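MsDPBB_sym2 protein (Synthetic construct, PDB 7DWW) has no known cellular function but is computationally designed as a symmetric, internally repeated double-psi beta-barrel, a core fold of RNA polymerase. Local coordinates at residues N20-D25 with V65-E70; D38-M43 with A50-A55. One frame throughout, in Å; residues are numbered along the deposited sequence.

Both contacts join antiparallel strands of one six-stranded barrel and lie side by side: strand 21-24 of interaction 1 is the neighbour of strand 47-54 of interaction 2, with probable backbone hydrogen bonds from Ala53 N to Val22 O and from Ala55 N to Met24 O. Each has a buried apolar side and a more exposed side that carries arginine. Interaction 1 pairs strands far apart in sequence through one bridge and two backbone hydrogen bonds, and is filled by valine and methionine. Interaction 2 pairs hairpin strands, buries more surface, has two bridges and three such bonds, and covers its arginine with a leucine, whereas the two arginines of interaction 1 meet only at their CB atoms and then diverge.

Interaction 1 of 2, residues N20-D25 with V65-E70; sequences NIVRMD and VRMDEE
Val22 and Val65 meet near the barrel interior, Val65 CG2 lying 3.7 Å from Val22 CB, with the two side chains set obliquely. Each valine also runs alongside a methionine of the opposite strand and points the same way: Val22 CG1 is 3.8 Å from Met67 CG, and Val65 CG2 is 4.1 Å from Met24 CG. The valines reach these places by different turns. Val22 CG1 stands anti to its carbonyl carbon (chi1 -60°), whereas Val65 has CG1 between the backbone N and the carbonyl carbon (chi1 54°), which leaves CG2 anti to N and against Val22. Beta-branched valine favours an extended backbone and offers a compact apolar surface, while the methionines, bent at their last torsion, carry flexible thioether ends into the core.

The other side of the strands belongs to Arg23 and Arg66. Their CB atoms come within 4.1 Å, but the chains then lead away from the opposite strand, so only aliphatic stems meet here. Arg66 extends to donate through NH1 to Leu11 O. Arg23 and Arg66 occupy the same position in the two halves of the internal sequence repeat, as do the pairs Val22/Val65 and Met24/Met67; the contact thus lies about the pseudo-twofold axis of a double-psi beta-barrel, where strands 21-24 and 64-67 close the barrel. Here Arg23 N gives a bond of 3.0 Å to Arg66 O, on a lone pair of the carbonyl, and Arg66 N returns one of 2.9 Å to Arg23 O that is nearly straight at 170°.

Beyond this single bridge the strands separate, and a water fills in, donating to Ile21 O and accepting from Asp68 N. Asp68, short and acidic, suits the N-cap of helix 69-75: its OD2 accepts from Glu70 N at 2.7 Å, on the anti side of the carboxylate.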
loop_
_atom_site.group_PDB
_atom_site.type_symbol
_atom_site.label_atom_id
_atom_site.label_comp_id
_atom_site.label_asym_id
_atom_site.label_seq_id
_atom_site.Cartn_x
_atom_site.Cartn_y
_atom_site.Cartn_z
ATOM N N ASN A 20 -4.567 6.483 6.855
ATOM C CA ASN A 20 -4.976 6.162 5.486
ATOM C C ASN A 20 -3.829 6.304 4.476
ATOM O O ASN A 20 -4.071 6.435 3.267
ATOM C CB ASN A 20 -6.161 7.044 5.092
ATOM C CG ASN A 20 -5.795 8.512 4.993
ATOM O OD1 ASN A 20 -4.976 9.021 5.760
ATOM N ND2 ASN A 20 -6.419 9.194 4.060
ATOM N N ILE A 21 -2.582 6.271 4.937
ATOM C CA ILE A 21 -1.414 6.327 4.062
ATOM C C ILE A 21 -0.851 4.922 3.927
ATOM O O ILE A 21 -0.584 4.261 4.938
ATOM C CB ILE A 21 -0.337 7.271 4.614
ATOM C CG1 ILE A 21 -0.837 8.710 4.656
ATOM C CG2 ILE A 21 0.987 7.099 3.828
ATOM C CD1 ILE A 21 -1.545 9.113 3.412
ATOM N N VAL A 22 -0.665 4.472 2.703
ATOM C CA VAL A 22 0.047 3.225 2.458
ATOM C C VAL A 22 1.397 3.572 1.851
ATOM O O VAL A 22 1.560 4.597 1.190
ATOM C CB VAL A 22 -0.755 2.261 1.563
ATOM C CG1 VAL A 22 -2.080 1.909 2.236
ATOM C CG2 VAL A 22 -0.983 2.858 0.190
ATOM N N ARG A 23 2.390 2.700 2.080
ATOM C CA ARG A 23 3.766 3.004 1.741
ATOM C C ARG A 23 4.293 1.931 0.793
ATOM O O ARG A 23 4.197 0.737 1.086
ATOM C CB ARG A 23 4.642 3.124 2.994
ATOM C CG ARG A 23 4.062 4.157 4.009
ATOM C CD ARG A 23 5.071 4.573 5.097
ATOM N NE ARG A 23 6.020 5.563 4.598
ATOM C CZ ARG A 23 5.818 6.877 4.642
ATOM N NH1 ARG A 23 4.711 7.359 5.182
ATOM N NH2 ARG A 23 6.728 7.707 4.147
ATOM N N MET A 24 4.808 2.385 -0.349
ATOM C CA MET A 24 5.286 1.569 -1.460
ATOM C C MET A 24 6.659 2.073 -1.873
ATOM O O MET A 24 6.933 3.271 -1.785
ATOM C CB MET A 24 4.335 1.677 -2.658
ATOM C CG MET A 24 2.921 1.209 -2.383
ATOM S SD MET A 24 1.823 1.707 -3.738
ATOM C CE MET A 24 2.698 0.937 -5.098
ATOM N N ASP A 25 7.523 1.169 -2.338
ATOM C CA ASP A 25 8.865 1.605 -2.729
ATOM C C ASP A 25 8.817 2.381 -4.044
ATOM O O ASP A 25 7.862 2.286 -4.838
ATOM C CB ASP A 25 9.830 0.416 -2.856
ATOM C CG ASP A 25 9.490 -0.477 -4.026
ATOM O OD1 ASP A 25 8.662 -1.397 -3.878
ATOM O OD2 ASP A 25 9.998 -0.199 -5.128
ATOM N N VAL A 65 3.319 -3.615 0.426
ATOM C CA VAL A 65 2.593 -2.338 0.651
ATOM C C VAL A 65 2.412 -2.253 2.161
ATOM O O VAL A 65 1.826 -3.154 2.708
ATOM C CB VAL A 65 1.259 -2.257 -0.111
ATOM C CG1 VAL A 65 0.341 -3.419 0.171
ATOM C CG2 VAL A 65 0.547 -0.947 0.168
ATOM N N ARG A 66 2.974 -1.239 2.798
ATOM C CA ARG A 66 2.856 -1.137 4.256
ATOM C C ARG A 66 1.606 -0.343 4.607
ATOM O O ARG A 66 1.367 0.723 4.041
ATOM C CB ARG A 66 4.082 -0.453 4.843
ATOM C CG ARG A 66 5.292 -1.348 4.904
ATOM C CD ARG A 66 6.322 -0.833 5.873
ATOM N NE ARG A 66 7.567 -1.596 5.769
ATOM C CZ ARG A 66 7.795 -2.748 6.388
ATOM N NH1 ARG A 66 6.869 -3.284 7.167
ATOM N NH2 ARG A 66 8.969 -3.361 6.240
ATOM N N MET A 67 0.827 -0.863 5.570
ATOM C CA MET A 67 -0.503 -0.390 5.917
ATOM C C MET A 67 -0.632 -0.350 7.433
ATOM O O MET A 67 -0.032 -1.149 8.142
ATOM C CB MET A 67 -1.623 -1.296 5.347
ATOM C CG MET A 67 -1.603 -1.492 3.829
ATOM S SD MET A 67 -2.921 -2.644 3.337
ATOM C CE MET A 67 -4.392 -1.863 3.983
ATOM N N ASP A 68 -1.444 0.587 7.919
ATOM C CA ASP A 68 -1.846 0.576 9.319
ATOM C C ASP A 68 -2.760 -0.621 9.595
ATOM O O ASP A 68 -3.547 -1.039 8.740
ATOM C CB ASP A 68 -2.557 1.888 9.643
ATOM C CG ASP A 68 -2.930 2.008 11.095
ATOM O OD1 ASP A 68 -2.197 2.716 11.801
ATOM O OD2 ASP A 68 -3.907 1.363 11.520
ATOM N N GLU A 69 -2.675 -1.160 10.814
ATOM C CA GLU A 69 -3.472 -2.343 11.159
ATOM C C GLU A 69 -4.964 -2.079 10.990
ATOM O O GLU A 69 -5.719 -2.963 10.557
ATOM C CB GLU A 69 -3.153 -2.813 12.592
ATOM C CG GLU A 69 -3.745 -1.956 13.708
ATOM C CD GLU A 69 -5.174 -2.375 14.049
ATOM O OE1 GLU A 69 -5.904 -1.588 14.695
ATOM O OE2 GLU A 69 -5.571 -3.510 13.672
ATOM N N GLU A 70 -5.413 -0.861 11.291
ATOM C CA GLU A 70 -6.845 -0.632 11.144
ATOM C C GLU A 70 -7.281 -0.593 9.690
ATOM O O GLU A 70 -8.374 -1.086 9.374
ATOM C CB GLU A 70 -7.280 0.655 11.837
ATOM C CG GLU A 70 -8.808 0.755 11.886
ATOM C CD GLU A 70 -9.317 1.945 12.677
ATOM O OE1 GLU A 70 -10.458 2.399 12.405
ATOM O OE2 GLU A 70 -8.575 2.423 13.567
HETATM O O HOH W 1 -2.423 2.759 6.383
#

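Interaction 2 of 2, residues D38-M43 with A50-A55; sequences DLVEIM and ARVALA
Leu39 lays its CD2 methyl over the centre of one face of the Arg51 guanidinium, 3.2 Å above its plane, the two side chains crossing at a slant. The apolar leucine supplies cover and not a bond; an alanine here would probably strip that face of its methyl cover and let the guanidinium swing more freely. The arginine's NH1 is satisfied from beyond the pair, by Gly37 O. Asp38 likewise looks elsewhere with its charge, OD1 forming a salt bridge with Lys35.

Three backbone bonds join the strands. Val40 and Ala50 exchange two, Val40 N to Ala50 O and Ala50 N to Val40 O at 2.9 Å each, and Val52 N donates to Asp38 O at 3.0 Å. Asp38 O and Ala50 O also receive CA-H contacts, from Arg51 and Leu39 respectively. The backbone of Arg51 turns the other way, bonding to Asn20 and Val22.

On the buried face Val40 and Val52 cross at about a right angle, Val40 CG1 and Val52 CG2 pressed closer than usual at 3.2 Å. Small Ala50 takes Ile42 CD1 against its CB. Strands 39-43 and 47-54, whose short segments run at 113° to each other, well short of straight antiparallel, form a beta hairpin in the wall of the double-psi beta-barrel.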
loop_
_atom_site.group_PDB
_atom_site.type_symbol
_atom_site.label_atom_id
_atom_site.label_comp_id
_atom_site.label_asym_id
_atom_site.label_seq_id
_atom_site.Cartn_x
_atom_site.Cartn_y
_atom_site.Cartn_z
ATOM N N ASP A 38 -0.821 10.548 -4.092
ATOM C CA ASP A 38 -1.922 10.151 -4.995
ATOM C C ASP A 38 -2.880 9.186 -4.302
ATOM O O ASP A 38 -2.485 8.489 -3.403
ATOM C CB ASP A 38 -1.372 9.439 -6.232
ATOM C CG ASP A 38 -0.855 10.333 -7.340
ATOM O OD1 ASP A 38 -1.183 11.498 -7.333
ATOM O OD2 ASP A 38 -0.124 9.839 -8.181
ATOM N N LEU A 39 -4.131 9.203 -4.722
ATOM C CA LEU A 39 -5.104 8.205 -4.273
ATOM C C LEU A 39 -4.902 6.907 -5.046
ATOM O O LEU A 39 -4.650 6.932 -6.259
ATOM C CB LEU A 39 -6.532 8.682 -4.502
ATOM C CG LEU A 39 -7.163 9.762 -3.635
ATOM C CD1 LEU A 39 -8.510 9.990 -4.201
ATOM C CD2 LEU A 39 -7.256 9.306 -2.185
ATOM N N VAL A 40 -5.039 5.764 -4.346
ATOM C CA VAL A 40 -4.995 4.442 -4.954
ATOM C C VAL A 40 -6.115 3.665 -4.306
ATOM O O VAL A 40 -6.504 3.940 -3.167
ATOM C CB VAL A 40 -3.646 3.699 -4.738
ATOM C CG1 VAL A 40 -2.522 4.378 -5.524
ATOM C CG2 VAL A 40 -3.355 3.552 -3.267
ATOM N N GLU A 41 -6.629 2.678 -5.033
ATOM C CA GLU A 41 -7.623 1.748 -4.525
ATOM C C GLU A 41 -6.934 0.408 -4.248
ATOM O O GLU A 41 -6.139 -0.067 -5.071
ATOM C CB GLU A 41 -8.786 1.589 -5.523
ATOM C CG GLU A 41 -9.822 0.523 -5.185
ATOM C CD GLU A 41 -11.068 0.606 -6.053
ATOM O OE1 GLU A 41 -11.000 1.210 -7.141
ATOM O OE2 GLU A 41 -12.122 0.076 -5.651
ATOM N N ILE A 42 -7.201 -0.168 -3.078
ATOM C CA ILE A 42 -6.586 -1.415 -2.655
ATOM C C ILE A 42 -7.681 -2.439 -2.461
ATOM O O ILE A 42 -8.640 -2.195 -1.727
ATOM C CB ILE A 42 -5.771 -1.240 -1.360
ATOM C CG1 ILE A 42 -4.698 -0.179 -1.572
ATOM C CG2 ILE A 42 -5.154 -2.593 -0.965
ATOM C CD1 ILE A 42 -4.195 0.444 -0.293
ATOM N N MET A 43 -7.543 -3.588 -3.119
ATOM C CA MET A 43 -8.597 -4.590 -3.155
ATOM C C MET A 43 -8.069 -5.977 -2.813
ATOM O O MET A 43 -6.913 -6.328 -3.115
ATOM C CB MET A 43 -9.262 -4.659 -4.532
ATOM C CG MET A 43 -9.326 -3.336 -5.268
ATOM S SD MET A 43 -9.954 -3.538 -6.946
ATOM C CE MET A 43 -11.235 -4.761 -6.672
ATOM N N ALA A 50 -6.925 4.768 -0.450
ATOM C CA ALA A 50 -5.931 5.282 0.482
ATOM C C ALA A 50 -5.038 6.245 -0.278
ATOM O O ALA A 50 -5.133 6.372 -1.499
ATOM C CB ALA A 50 -5.111 4.135 1.085
ATOM N N ARG A 51 -4.098 6.870 0.408
ATOM C CA ARG A 51 -3.133 7.744 -0.288
ATOM C C ARG A 51 -1.771 7.070 -0.188
ATOM O O ARG A 51 -1.541 6.396 0.782
ATOM C CB ARG A 51 -3.162 9.171 0.255
ATOM C CG ARG A 51 -4.475 9.875 -0.033
ATOM C CD ARG A 51 -4.448 11.392 -0.081
ATOM N NE ARG A 51 -5.738 11.882 -0.517
ATOM C CZ ARG A 51 -5.991 12.320 -1.736
ATOM N NH1 ARG A 51 -5.032 12.345 -2.636
ATOM N NH2 ARG A 51 -7.195 12.733 -2.050
ATOM N N VAL A 52 -0.900 7.313 -1.153
ATOM C CA VAL A 52 0.408 6.615 -1.234
ATOM C C VAL A 52 1.557 7.510 -0.788
ATOM O O VAL A 52 1.546 8.674 -1.125
ATOM C CB VAL A 52 0.647 6.126 -2.674
ATOM C CG1 VAL A 52 1.868 5.247 -2.788
ATOM C CG2 VAL A 52 -0.545 5.392 -3.210
ATOM N N ALA A 53 2.524 6.918 -0.100
ATOM C CA ALA A 53 3.759 7.607 0.316
ATOM C C ALA A 53 4.950 6.667 0.129
ATOM O O ALA A 53 4.746 5.483 0.028
ATOM C CB ALA A 53 3.643 8.088 1.731
ATOM N N LEU A 54 6.148 7.214 0.088
ATOM C CA LEU A 54 7.354 6.403 -0.169
ATOM C C LEU A 54 7.638 5.429 0.967
ATOM O O LEU A 54 7.590 5.827 2.116
ATOM C CB LEU A 54 8.551 7.321 -0.391
ATOM C CG LEU A 54 8.847 7.618 -1.850
ATOM C CD1 LEU A 54 9.970 8.624 -1.985
ATOM C CD2 LEU A 54 9.172 6.339 -2.590
ATOM N N ALA A 55 8.003 4.207 0.585
ATOM C CA ALA A 55 8.410 3.126 1.495
ATOM C C ALA A 55 9.676 3.575 2.203
ATOM O O ALA A 55 10.451 4.290 1.595
ATOM C CB ALA A 55 8.684 1.892 0.694
#